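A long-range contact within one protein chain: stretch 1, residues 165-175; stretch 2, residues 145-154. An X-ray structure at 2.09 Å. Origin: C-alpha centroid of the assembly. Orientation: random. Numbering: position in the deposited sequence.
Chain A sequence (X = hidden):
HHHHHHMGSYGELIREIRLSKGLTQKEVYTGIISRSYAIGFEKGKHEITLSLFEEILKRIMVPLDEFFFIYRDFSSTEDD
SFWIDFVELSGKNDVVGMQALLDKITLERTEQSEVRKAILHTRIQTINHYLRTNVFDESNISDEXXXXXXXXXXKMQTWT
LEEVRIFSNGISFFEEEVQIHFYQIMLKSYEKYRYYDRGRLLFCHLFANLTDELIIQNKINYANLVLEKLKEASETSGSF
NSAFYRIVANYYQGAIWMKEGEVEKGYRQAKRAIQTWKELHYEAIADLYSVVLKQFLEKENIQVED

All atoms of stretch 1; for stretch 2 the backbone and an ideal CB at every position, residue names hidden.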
# COMPACT_ATOMS: atom_id res chain seq x y z
N ARG A 165 14.45 -6.53 -5.11
CA ARG A 165 14.52 -7.51 -4.01
C ARG A 165 15.75 -8.39 -4.11
O ARG A 165 16.38 -8.68 -3.12
CB ARG A 165 13.29 -8.38 -4.06
CG ARG A 165 12.05 -7.64 -3.67
CD ARG A 165 10.88 -8.40 -4.21
NE ARG A 165 9.74 -7.85 -3.59
CZ ARG A 165 8.63 -7.47 -4.14
NH1 ARG A 165 8.31 -7.64 -5.47
NH2 ARG A 165 7.77 -6.95 -3.27
N ILE A 166 16.10 -8.81 -5.32
CA ILE A 166 17.28 -9.63 -5.48
C ILE A 166 18.52 -8.87 -5.01
O ILE A 166 19.33 -9.37 -4.21
CB ILE A 166 17.42 -10.11 -6.92
CG1 ILE A 166 16.39 -11.20 -7.23
CG2 ILE A 166 18.83 -10.67 -7.14
CD1 ILE A 166 16.16 -11.43 -8.71
N PHE A 167 18.64 -7.62 -5.48
CA PHE A 167 19.77 -6.77 -5.19
C PHE A 167 19.89 -6.62 -3.72
O PHE A 167 21.00 -6.70 -3.16
CB PHE A 167 19.57 -5.38 -5.76
CG PHE A 167 20.68 -4.45 -5.50
CD1 PHE A 167 21.96 -4.79 -5.90
CD2 PHE A 167 20.45 -3.22 -4.96
CE1 PHE A 167 23.01 -3.90 -5.72
CE2 PHE A 167 21.49 -2.33 -4.78
CZ PHE A 167 22.76 -2.67 -5.14
N SER A 168 18.77 -6.42 -3.06
CA SER A 168 18.88 -6.19 -1.66
C SER A 168 19.38 -7.44 -0.87
O SER A 168 19.98 -7.26 0.17
CB SER A 168 17.60 -5.62 -1.10
OG SER A 168 16.76 -6.70 -0.90
N ASN A 169 19.19 -8.68 -1.36
CA ASN A 169 19.86 -9.85 -0.73
C ASN A 169 21.29 -10.08 -1.20
O ASN A 169 22.14 -10.56 -0.46
CB ASN A 169 19.12 -11.16 -1.04
CG ASN A 169 17.84 -11.27 -0.30
OD1 ASN A 169 17.73 -12.00 0.69
ND2 ASN A 169 16.88 -10.51 -0.74
N GLY A 170 21.52 -9.80 -2.46
CA GLY A 170 22.78 -10.10 -3.06
C GLY A 170 23.88 -9.08 -2.85
O GLY A 170 25.03 -9.31 -3.29
N ILE A 171 23.61 -7.98 -2.16
CA ILE A 171 24.49 -6.84 -2.40
C ILE A 171 25.92 -7.07 -1.94
O ILE A 171 26.91 -6.67 -2.63
CB ILE A 171 23.95 -5.52 -1.85
CG1 ILE A 171 24.89 -4.41 -2.37
CG2 ILE A 171 23.86 -5.58 -0.34
CD1 ILE A 171 24.39 -2.99 -2.24
N SER A 172 26.06 -7.74 -0.82
CA SER A 172 27.37 -7.99 -0.25
C SER A 172 28.18 -8.99 -1.12
O SER A 172 29.37 -9.16 -0.94
CB SER A 172 27.22 -8.49 1.21
OG SER A 172 26.66 -9.81 1.28
N PHE A 173 27.52 -9.66 -2.07
CA PHE A 173 28.24 -10.58 -2.94
C PHE A 173 29.08 -9.90 -4.02
O PHE A 173 29.88 -10.55 -4.64
CB PHE A 173 27.29 -11.55 -3.63
CG PHE A 173 26.41 -12.31 -2.68
CD1 PHE A 173 26.85 -12.66 -1.41
CD2 PHE A 173 25.13 -12.68 -3.06
CE1 PHE A 173 26.04 -13.36 -0.54
CE2 PHE A 173 24.32 -13.39 -2.20
CZ PHE A 173 24.76 -13.73 -0.94
N PHE A 174 28.90 -8.61 -4.24
CA PHE A 174 29.53 -7.97 -5.39
C PHE A 174 30.68 -7.08 -4.96
O PHE A 174 30.65 -6.52 -3.87
CB PHE A 174 28.53 -7.13 -6.14
CG PHE A 174 27.18 -7.78 -6.33
CD1 PHE A 174 27.07 -9.04 -6.87
CD2 PHE A 174 26.04 -7.10 -5.99
CE1 PHE A 174 25.82 -9.62 -7.07
CE2 PHE A 174 24.78 -7.68 -6.14
CZ PHE A 174 24.68 -8.95 -6.70
N GLU A 175 31.67 -6.92 -5.83
CA GLU A 175 32.68 -5.88 -5.63
C GLU A 175 32.03 -4.50 -5.62
O GLU A 175 30.94 -4.28 -6.19
CB GLU A 175 33.69 -5.88 -6.77
CG GLU A 175 34.35 -7.22 -6.98
CD GLU A 175 35.41 -7.17 -8.06
OE1 GLU A 175 35.08 -6.75 -9.21
OE2 GLU A 175 36.56 -7.55 -7.74
N UNK A 145 26.66 -19.87 -6.37
CA UNK A 145 25.39 -19.20 -6.18
C UNK A 145 25.55 -17.70 -6.29
O UNK A 145 24.68 -17.05 -6.79
CB UNK A 145 24.78 -19.57 -4.82
N UNK A 146 26.67 -17.16 -5.85
CA UNK A 146 26.89 -15.72 -5.99
C UNK A 146 27.05 -15.35 -7.46
O UNK A 146 26.57 -14.32 -7.91
CB UNK A 146 28.12 -15.28 -5.19
N UNK A 147 27.71 -16.21 -8.22
CA UNK A 147 27.84 -16.02 -9.64
C UNK A 147 26.48 -16.02 -10.35
O UNK A 147 26.23 -15.22 -11.25
CB UNK A 147 28.74 -17.11 -10.22
N UNK A 148 25.61 -16.94 -9.97
CA UNK A 148 24.28 -16.98 -10.59
C UNK A 148 23.53 -15.66 -10.37
O UNK A 148 22.89 -15.14 -11.26
CB UNK A 148 23.47 -18.15 -10.03
N UNK A 149 23.62 -15.13 -9.18
CA UNK A 149 22.90 -13.92 -8.83
C UNK A 149 23.53 -12.74 -9.56
O UNK A 149 22.85 -11.95 -10.19
CB UNK A 149 22.91 -13.70 -7.32
N UNK A 150 24.85 -12.64 -9.49
CA UNK A 150 25.57 -11.61 -10.23
C UNK A 150 25.20 -11.61 -11.71
O UNK A 150 24.93 -10.54 -12.29
CB UNK A 150 27.08 -11.81 -10.07
N UNK A 151 25.21 -12.79 -12.30
CA UNK A 151 25.04 -12.90 -13.75
C UNK A 151 23.61 -12.65 -14.19
O UNK A 151 23.39 -12.28 -15.34
CB UNK A 151 25.48 -14.28 -14.23
N UNK A 152 22.64 -12.91 -13.32
CA UNK A 152 21.26 -12.53 -13.62
C UNK A 152 21.10 -11.00 -13.75
O UNK A 152 20.50 -10.50 -14.68
CB UNK A 152 20.33 -13.06 -12.53
N UNK A 153 21.62 -10.26 -12.79
CA UNK A 153 21.52 -8.80 -12.84
C UNK A 153 22.46 -8.13 -13.86
O UNK A 153 22.16 -7.07 -14.38
CB UNK A 153 21.81 -8.23 -11.45
N UNK A 154 23.63 -8.72 -14.06
CA UNK A 154 24.64 -8.25 -15.04
C UNK A 154 24.02 -8.00 -16.37
O UNK A 154 23.24 -8.81 -16.89
CB UNK A 154 25.78 -9.26 -15.20

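Stretch 2 is helical from 145 to 153 and runs roughly antiparallel to the helix of stretch 1, at 142° between their directions. Stretch 1 offers mostly carbon here: Ile166, the bare backbone of Gly170, and the rings of Phe173 and Phe174.

Position 145 points sideways, and its ideal CB has nothing of stretch 1 within 5.5 Å. Many side chains would do. It is Tyr145, whose end leads away from stretch 1.

At 146 CA-to-CB points toward stretch 1, and the ideal CB lies 4.1 Å from Phe173 CB. A side chain with a methylene stem or an apolar branch would suit it, and a long one could carry a polar end past the ring. It is Lys146. Lys146 CG is 3.8 Å from Phe173 CG and sits over one ring face, in a CH-pi contact 4.0 Å from Lys146 CG to the Phe173 ring centroid. The contact uses the aliphatic stem, not the charge.

Position 147 points away and 148 is out of reach. Neither is constrained by stretch 1. They are Lys147 and Ile148.

Position 149 points toward the middle of the contact. Its ideal CB is 4.9 Å from Phe173 CD2, 5.0 Å from Phe174 CE1 and 5.1 Å from Ile166 CG2. No polar side-chain atom of stretch 1 is close. A medium apolar residue, such as valine, leucine, isoleucine or methionine, fits best. It is Ile149. Ile149 CG2 meets Ile166 CG2 at 3.9 Å and Phe174 CZ at 4.1 Å, the latter at the ring edge. Ile149 CD1 reaches Phe173 CE2 at 3.8 Å. Ile149 CG2 also lies 4.5 Å from Gly170 CA. An ideal CB on Gly170 would be only 3.1 Å from Ile149 CG2, so the missing side chain leaves needed room.

Position 150 points sideways, with its ideal CB 3.9 Å from Phe174 CE1. Backbone and CB already lie against Phe174 CE1, so many residues that can turn outward would serve. It is His150. His150 CA is 3.7 Å from Phe174 CE1, and its imidazole ND1 turns to 151, donating a hydrogen bond.

Position 151 points away, and stretch 1 sets no preference. Asp151 OD1 accepts that bond, 2.8 Å from His150 ND1. Asp151 OD2 forms a salt bridge with Lys147 NZ at 3.0 Å, one helical turn back.

At 152 the CB points toward stretch 1 but is not close to it. A long or large side chain is needed to touch Ile166. Tyr152 does so: Tyr152 CE2 is 3.6 Å from Ile166 CD1. Its OH hydrogen-bonds elsewhere in the structure.

Position 153 also points toward stretch 1 without a close CB. A branched or long apolar residue could reach Ile166 and Phe174. It is Leu153. Leu153 CD1 lies 4.1 Å from Ile166 CG2, 4.2 Å from Phe174 CZ and 4.3 Å from Phe167 CA.

Position 154 leaves helical angles and is out of reach. It is Trp154.

Stretch 2 (145-154) YKKIIHDYLW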
# COMPACT_ATOMS: atom_id res chain seq x y z
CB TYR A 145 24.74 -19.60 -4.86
CG TYR A 145 24.55 -21.09 -4.74
CD1 TYR A 145 23.82 -21.79 -5.70
CD2 TYR A 145 25.10 -21.80 -3.71
CE1 TYR A 145 23.65 -23.14 -5.63
CE2 TYR A 145 24.93 -23.17 -3.61
CZ TYR A 145 24.20 -23.83 -4.59
OH TYR A 145 24.03 -25.19 -4.53
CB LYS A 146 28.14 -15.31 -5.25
CG LYS A 146 28.08 -15.52 -3.74
CD LYS A 146 29.49 -15.68 -3.18
CE LYS A 146 30.41 -14.51 -3.52
NZ LYS A 146 31.83 -14.95 -3.61
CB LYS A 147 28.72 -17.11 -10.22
CG LYS A 147 28.91 -16.99 -11.72
CD LYS A 147 29.97 -17.98 -12.18
CE LYS A 147 29.76 -18.41 -13.63
NZ LYS A 147 29.88 -17.22 -14.51
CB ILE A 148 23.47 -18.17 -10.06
CG1 ILE A 148 23.93 -19.45 -10.75
CG2 ILE A 148 21.98 -17.98 -10.31
CD1 ILE A 148 23.46 -20.71 -10.04
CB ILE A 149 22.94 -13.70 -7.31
CG1 ILE A 149 22.15 -14.81 -6.62
CG2 ILE A 149 22.40 -12.31 -6.96
CD1 ILE A 149 22.54 -15.00 -5.17
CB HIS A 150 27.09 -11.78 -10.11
CG HIS A 150 27.84 -10.91 -11.06
ND1 HIS A 150 28.11 -11.28 -12.36
CD2 HIS A 150 28.28 -9.64 -10.92
CE1 HIS A 150 28.73 -10.28 -12.98
NE2 HIS A 150 28.85 -9.28 -12.13
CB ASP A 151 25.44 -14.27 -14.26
CG ASP A 151 26.95 -14.51 -14.22
OD1 ASP A 151 27.70 -13.57 -13.95
OD2 ASP A 151 27.36 -15.65 -14.46
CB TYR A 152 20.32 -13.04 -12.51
CG TYR A 152 18.90 -12.54 -12.72
CD1 TYR A 152 18.09 -13.10 -13.71
CD2 TYR A 152 18.38 -11.51 -11.97
CE1 TYR A 152 16.81 -12.63 -13.97
CE2 TYR A 152 17.07 -11.05 -12.17
CZ TYR A 152 16.28 -11.62 -13.17
OH TYR A 152 14.98 -11.16 -13.44
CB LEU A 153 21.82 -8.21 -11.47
CG LEU A 153 20.85 -8.59 -10.34
CD1 LEU A 153 21.37 -8.02 -9.03
CD2 LEU A 153 19.44 -8.07 -10.63
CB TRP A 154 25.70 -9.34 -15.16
CG TRP A 154 26.82 -9.10 -16.00
CD1 TRP A 154 27.60 -7.97 -16.01
CD2 TRP A 154 27.46 -10.05 -16.88
NE1 TRP A 154 28.64 -8.14 -16.87
CE2 TRP A 154 28.59 -9.40 -17.43
CE3 TRP A 154 27.19 -11.40 -17.25
CZ2 TRP A 154 29.49 -10.07 -18.37
CZ3 TRP A 154 28.04 -12.05 -18.19
CH2 TRP A 154 29.19 -11.37 -18.73
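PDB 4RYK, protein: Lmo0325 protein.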